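Local coordinates for tail lysozyme, putative (Geobacter sulfurreducens, PDB 2IA7), which is of unknown function but, as a gp25-like baseplate wedge protein and putative tail lysozyme, probably serves in a contractile phage-tail-like baseplate, at residues L74-V79 / L93-S98; R106-I111 / N123-F128. All blocks are in the same frame, centred on the assembly; numbering follows the deposited sequence.

Interaction 1 (L74-V79 / L93-S98); sequences LIENEV and LSVTAS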
loop_
_atom_site.group_PDB
_atom_site.type_symbol
_atom_site.label_atom_id
_atom_site.label_comp_id
_atom_site.label_asym_id
_atom_site.label_seq_id
_atom_site.Cartn_x
_atom_site.Cartn_y
_atom_site.Cartn_z
ATOM N N LEU A 74 -3.090 6.972 -10.537
ATOM C CA LEU A 74 -3.206 5.567 -10.877
ATOM C C LEU A 74 -2.575 4.692 -9.804
ATOM O O LEU A 74 -3.229 3.715 -9.359
ATOM C CB LEU A 74 -2.547 5.340 -12.208
ATOM C CG LEU A 74 -2.625 3.966 -12.841
ATOM C CD1 LEU A 74 -2.584 4.055 -14.331
ATOM C CD2 LEU A 74 -1.465 3.143 -12.331
ATOM N N ILE A 75 -1.375 5.071 -9.339
ATOM C CA ILE A 75 -0.664 4.392 -8.256
ATOM C C ILE A 75 -1.481 4.413 -6.971
ATOM O O ILE A 75 -1.712 3.376 -6.358
ATOM C CB ILE A 75 0.709 4.983 -8.052
ATOM C CG1 ILE A 75 1.525 4.699 -9.325
ATOM C CG2 ILE A 75 1.364 4.481 -6.771
ATOM C CD1 ILE A 75 2.767 5.648 -9.414
ATOM N N GLU A 76 -2.028 5.569 -6.661
ATOM C CA GLU A 76 -2.935 5.719 -5.545
ATOM C C GLU A 76 -4.089 4.747 -5.621
ATOM O O GLU A 76 -4.472 4.157 -4.618
ATOM C CB GLU A 76 -3.456 7.155 -5.467
ATOM C CG GLU A 76 -2.430 8.157 -4.973
ATOM C CD GLU A 76 -2.714 9.595 -5.386
ATOM O OE1 GLU A 76 -3.784 9.867 -6.001
ATOM O OE2 GLU A 76 -1.851 10.441 -5.142
ATOM N N ASN A 77 -4.705 4.628 -6.774
ATOM C CA ASN A 77 -5.936 3.888 -6.845
ATOM C C ASN A 77 -5.678 2.382 -6.893
ATOM O O ASN A 77 -6.480 1.614 -6.356
ATOM C CB ASN A 77 -6.730 4.396 -8.048
ATOM C CG ASN A 77 -7.211 5.838 -7.846
ATOM O OD1 ASN A 77 -7.337 6.299 -6.700
ATOM N ND2 ASN A 77 -7.473 6.559 -8.942
ATOM N N GLU A 78 -4.502 1.979 -7.352
ATOM C CA GLU A 78 -4.069 0.591 -7.213
ATOM C C GLU A 78 -3.903 0.219 -5.732
ATOM O O GLU A 78 -4.268 -0.890 -5.280
ATOM C CB GLU A 78 -2.760 0.338 -7.939
ATOM C CG GLU A 78 -2.910 0.294 -9.441
ATOM C CD GLU A 78 -3.171 -1.075 -9.958
ATOM O OE1 GLU A 78 -3.771 -1.904 -9.265
ATOM O OE2 GLU A 78 -2.775 -1.306 -11.095
ATOM N N VAL A 79 -3.356 1.140 -4.938
ATOM C CA VAL A 79 -3.207 0.927 -3.506
ATOM C C VAL A 79 -4.592 0.855 -2.882
ATOM O O VAL A 79 -4.868 -0.042 -2.076
ATOM C CB VAL A 79 -2.391 2.061 -2.923
ATOM C CG1 VAL A 79 -2.477 2.103 -1.411
ATOM C CG2 VAL A 79 -0.919 1.977 -3.428
ATOM N N LEU A 93 -9.391 6.786 4.220
ATOM C CA LEU A 93 -9.743 8.211 4.255
ATOM C C LEU A 93 -8.973 9.026 3.206
ATOM O O LEU A 93 -9.550 9.881 2.554
ATOM C CB LEU A 93 -9.450 8.801 5.638
ATOM C CG LEU A 93 -10.150 8.084 6.798
ATOM C CD1 LEU A 93 -9.823 8.692 8.134
ATOM C CD2 LEU A 93 -11.660 8.042 6.629
ATOM N N SER A 94 -7.683 8.740 3.005
ATOM C CA SER A 94 -6.842 9.474 2.053
ATOM C C SER A 94 -5.767 8.503 1.608
ATOM O O SER A 94 -5.150 7.850 2.437
ATOM C CB SER A 94 -6.173 10.685 2.738
ATOM O OG SER A 94 -5.603 11.495 1.733
ATOM N N VAL A 95 -5.480 8.466 0.316
ATOM C CA VAL A 95 -4.316 7.782 -0.261
ATOM C C VAL A 95 -3.649 8.771 -1.213
ATOM O O VAL A 95 -4.240 9.130 -2.245
ATOM C CB VAL A 95 -4.675 6.453 -0.967
ATOM C CG1 VAL A 95 -3.424 5.827 -1.574
ATOM C CG2 VAL A 95 -5.337 5.491 0.047
ATOM N N THR A 96 -2.414 9.166 -0.923
ATOM C CA THR A 96 -1.666 10.119 -1.771
ATOM C C THR A 96 -0.258 9.629 -2.032
ATOM O O THR A 96 0.488 9.268 -1.102
ATOM C CB THR A 96 -1.510 11.484 -1.028
ATOM O OG1 THR A 96 -2.798 11.965 -0.684
ATOM C CG2 THR A 96 -0.741 12.542 -1.870
ATOM N N ALA A 97 0.128 9.630 -3.295
ATOM C CA ALA A 97 1.479 9.274 -3.710
ATOM C C ALA A 97 2.327 10.498 -3.840
ATOM O O ALA A 97 2.184 11.266 -4.775
ATOM C CB ALA A 97 1.410 8.497 -5.054
ATOM N N SER A 98 3.242 10.687 -2.905
ATOM C CA SER A 98 4.051 11.888 -2.885
ATOM C C SER A 98 5.414 11.648 -3.521
ATOM O O SER A 98 6.062 10.677 -3.213
ATOM C CB SER A 98 4.290 12.320 -1.443
ATOM O OG SER A 98 5.275 13.341 -1.433
HETATM O O HOH W 1 -6.272 9.786 -3.851
#

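Interaction 2 (R106-I111 / N123-F128); sequences RLLIDI and NLVYPF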
loop_
_atom_site.group_PDB
_atom_site.type_symbol
_atom_site.label_atom_id
_atom_site.label_comp_id
_atom_site.label_asym_id
_atom_site.label_seq_id
_atom_site.Cartn_x
_atom_site.Cartn_y
_atom_site.Cartn_z
ATOM N N ARG A 106 12.441 7.127 -4.399
ATOM C CA ARG A 106 11.284 6.569 -3.722
ATOM C C ARG A 106 10.041 7.372 -4.040
ATOM O O ARG A 106 10.114 8.564 -4.261
ATOM C CB ARG A 106 11.524 6.527 -2.224
ATOM C CG ARG A 106 12.648 5.586 -1.796
ATOM C CD ARG A 106 12.746 5.483 -0.309
ATOM N NE ARG A 106 13.303 6.712 0.240
ATOM C CZ ARG A 106 14.601 6.957 0.394
ATOM N NH1 ARG A 106 15.514 6.066 0.033
ATOM N NH2 ARG A 106 14.994 8.115 0.903
ATOM N N LEU A 107 8.901 6.679 -4.052
ATOM C CA LEU A 107 7.584 7.277 -4.092
ATOM C C LEU A 107 6.907 6.830 -2.803
ATOM O O LEU A 107 6.764 5.626 -2.567
ATOM C CB LEU A 107 6.734 6.809 -5.280
ATOM C CG LEU A 107 6.883 7.483 -6.640
ATOM C CD1 LEU A 107 6.037 6.713 -7.641
ATOM C CD2 LEU A 107 6.411 8.933 -6.556
ATOM N N LEU A 108 6.466 7.788 -1.985
ATOM C CA LEU A 108 5.890 7.486 -0.680
ATOM C C LEU A 108 4.386 7.552 -0.771
ATOM O O LEU A 108 3.843 8.553 -1.291
ATOM C CB LEU A 108 6.432 8.470 0.362
ATOM C CG LEU A 108 7.927 8.406 0.614
ATOM C CD1 LEU A 108 8.305 9.472 1.681
ATOM C CD2 LEU A 108 8.503 7.026 0.981
ATOM N N ILE A 109 3.683 6.538 -0.256
ATOM C CA ILE A 109 2.218 6.543 -0.230
ATOM C C ILE A 109 1.793 6.903 1.162
ATOM O O ILE A 109 2.041 6.181 2.106
ATOM C CB ILE A 109 1.595 5.224 -0.638
ATOM C CG1 ILE A 109 2.342 4.689 -1.876
ATOM C CG2 ILE A 109 0.131 5.431 -0.863
ATOM C CD1 ILE A 109 2.284 5.526 -3.137
ATOM N N ASP A 110 1.200 8.084 1.312
ATOM C CA ASP A 110 0.635 8.536 2.578
ATOM C C ASP A 110 -0.811 8.040 2.637
ATOM O O ASP A 110 -1.642 8.423 1.825
ATOM C CB ASP A 110 0.677 10.032 2.635
ATOM C CG ASP A 110 2.112 10.579 2.584
ATOM O OD1 ASP A 110 2.938 10.157 3.376
ATOM O OD2 ASP A 110 2.300 11.563 1.775
ATOM N N ILE A 111 -1.088 7.172 3.598
ATOM C CA ILE A 111 -2.313 6.479 3.761
ATOM C C ILE A 111 -2.919 6.843 5.118
ATOM O O ILE A 111 -2.355 6.534 6.150
ATOM C CB ILE A 111 -2.119 4.945 3.673
ATOM C CG1 ILE A 111 -1.442 4.524 2.344
ATOM C CG2 ILE A 111 -3.488 4.280 3.815
ATOM C CD1 ILE A 111 -0.957 3.085 2.310
ATOM N N ASN A 123 -2.236 6.934 10.512
ATOM C CA ASN A 123 -1.512 7.269 9.291
ATOM C C ASN A 123 -0.446 6.208 9.075
ATOM O O ASN A 123 0.105 5.641 10.039
ATOM C CB ASN A 123 -0.874 8.648 9.423
ATOM C CG ASN A 123 -0.408 9.214 8.066
ATOM O OD1 ASN A 123 -1.231 9.548 7.211
ATOM N ND2 ASN A 123 0.923 9.361 7.907
ATOM N N LEU A 124 -0.133 5.902 7.810
ATOM C CA LEU A 124 0.926 5.005 7.486
ATOM C C LEU A 124 1.545 5.498 6.204
ATOM O O LEU A 124 0.825 5.896 5.301
ATOM C CB LEU A 124 0.342 3.612 7.243
ATOM C CG LEU A 124 1.275 2.448 6.999
ATOM C CD1 LEU A 124 0.725 1.123 7.559
ATOM C CD2 LEU A 124 1.489 2.323 5.468
ATOM N N VAL A 125 2.870 5.495 6.149
ATOM C CA VAL A 125 3.605 5.918 4.982
ATOM C C VAL A 125 4.249 4.671 4.401
ATOM O O VAL A 125 5.058 4.022 5.070
ATOM C CB VAL A 125 4.671 6.955 5.320
ATOM C CG1 VAL A 125 5.466 7.338 4.078
ATOM C CG2 VAL A 125 4.019 8.208 5.976
ATOM N N TYR A 126 3.891 4.315 3.177
ATOM C CA TYR A 126 4.398 3.115 2.546
ATOM C C TYR A 126 5.384 3.493 1.440
ATOM O O TYR A 126 4.987 4.141 0.466
ATOM C CB TYR A 126 3.270 2.247 1.968
ATOM C CG TYR A 126 3.828 0.906 1.593
ATOM C CD1 TYR A 126 4.063 -0.072 2.553
ATOM C CD2 TYR A 126 4.174 0.639 0.275
ATOM C CE1 TYR A 126 4.669 -1.303 2.216
ATOM C CE2 TYR A 126 4.782 -0.575 -0.057
ATOM C CZ TYR A 126 5.026 -1.518 0.910
ATOM O OH TYR A 126 5.598 -2.689 0.460
ATOM N N PRO A 127 6.657 3.059 1.534
ATOM C CA PRO A 127 7.607 3.399 0.477
ATOM C C PRO A 127 7.637 2.413 -0.705
ATOM O O PRO A 127 7.775 1.177 -0.537
ATOM C CB PRO A 127 8.940 3.403 1.215
ATOM C CG PRO A 127 8.755 2.358 2.268
ATOM C CD PRO A 127 7.306 2.341 2.646
ATOM N N PHE A 128 7.540 2.960 -1.913
ATOM C CA PHE A 128 7.851 2.231 -3.152
ATOM C C PHE A 128 9.181 2.756 -3.694
ATOM O O PHE A 128 9.535 3.897 -3.503
ATOM C CB PHE A 128 6.755 2.361 -4.196
ATOM C CG PHE A 128 5.538 1.530 -3.914
ATOM C CD1 PHE A 128 5.576 0.157 -3.997
ATOM C CD2 PHE A 128 4.331 2.135 -3.646
ATOM C CE1 PHE A 128 4.435 -0.613 -3.760
ATOM C CE2 PHE A 128 3.192 1.369 -3.404
ATOM C CZ PHE A 128 3.253 -0.005 -3.468
#

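Interaction 1 (L74-V79 / L93-S98)
Glu76 sets its CG anti to its own carbonyl carbon (chi1 -73°). The chain stays extended beyond CG, so the carboxylate reaches from helix 69-86 to the backbone of strand 90-98. There Glu76 OE2 accepts from Ala97 N in a short, nearly straight bond of 2.8 Å, with 174° at the hydrogen. The oxygen uses its anti lone pair, on the side away from OE1. Glu76 CG sits 3.4 Å from Val95 O and equally near Ala97 N, so it spans the backbone on either side of Thr96. The second oxygen turns to a water, which lies 2.7 Å from Val95 O and can donate to that carbonyl. Its link to Glu76 OE1 is long, at 3.3 Å. Other acceptors compete for the same water protons.

Further along the helix, Val79 has CG1 anti to its backbone N, as Val95 does. The two valines cross obliquely, Val79 CG1 to Val95 CG1 at 3.8 Å. Val95 CG1 also rests 3.6 Å from Glu76 O. Ala97 CB packs beside Glu76 CG, 3.9 Å away, and Ile75 CG2 touches it more loosely.

The segment axes approach to 7.4 Å and cross obliquely, at 138° between their N-to-C directions. This is helix-on-sheet packing at an edge strand of the three-stranded sheet. Ile109 of the middle strand touches Ile75, Val95 and Ala97 and extends the apolar layer. An alanine in place of Glu76 would remove the carboxylate and would probably leave Ala97 N without this acceptor and loosen the helix against the strand edge.

The acceptor is a carboxylate, and its partner is a neutral peptide N-H. The bond is thus a charged hydrogen bond if Glu76 is ionised, and the amide would probably help stabilise that form.

Interaction 2 (R106-I111 / N123-F128)
Residues 106-111 and 123-128 pair as antiparallel strands, their segment axes 4.5 Å apart at closest, with two hydrogen bonds at each of the pairs Leu107-Phe128, Ile109-Tyr126 and Ile111-Leu124. The six bonds span 2.8 to 2.9 Å from N to O. Their carbonyls are met differently. Tyr126 N lies on a lone pair of Ile109 O, whereas Ile109 N stands above the carbonyl plane of Tyr126.

Leu107, Ile109, Ile111, Leu124, Tyr126 and Phe128 share one face. Ile109 CG1 is anti to its carbonyl carbon and runs to the edge of the Phe128 ring, 3.7 Å from Phe128 CD2. Ile109 CD1 lies at the same edge, in the ring plane. Tyr126 CE2 stands 3.7 Å above one face of that ring, nearer its margin than its centre. Ile111 and Leu124 run alongside each other in the same direction, with CD1 of Ile111 4.1 Å from CD2 of Leu124.

On the other face, Leu108 crosses Pro127 obliquely, its CD2 3.7 Å from Pro127 CB. Asp110 and Val125 run alongside each other, with Asp110 OD1 3.4 Å from Val125 CG2. The charge of Asp110 is met by a salt bridge from its OD2 to Arg100, and that of Arg106 by Glu101.

The two strands form a beta hairpin. Its first strand is the middle of the sheet and pairs with strand 90-98 along its other side. Helix 69-86 packs on Leu107, Ile109 and Ile111, while helix 30-42 covers Ile111, Leu124 and Tyr126.

How the interactions relate
From the N terminus, the chain passes helix 30-42 and enters helix 69-86. Interaction 1 then closes a short helix-to-strand connection, with 13 residues between its segments. The chain turns from strand 90-98 into strand 106-115. Interaction 2 closes the hairpin of strands 106-115 and 120-129, 11 residues lying between its segments. The two follow in series, neither nested nor crossed. They meet at the middle strand: Thr96 O lies 2.8 Å from Asp110 N and Ser98 N lies 2.7 Å from Leu108 O, both probable hydrogen bonds. Interaction 1 ties helix 69-86 to the edge strand 90-98, and interaction 2 adds strand 120-129 on the far side of the middle strand.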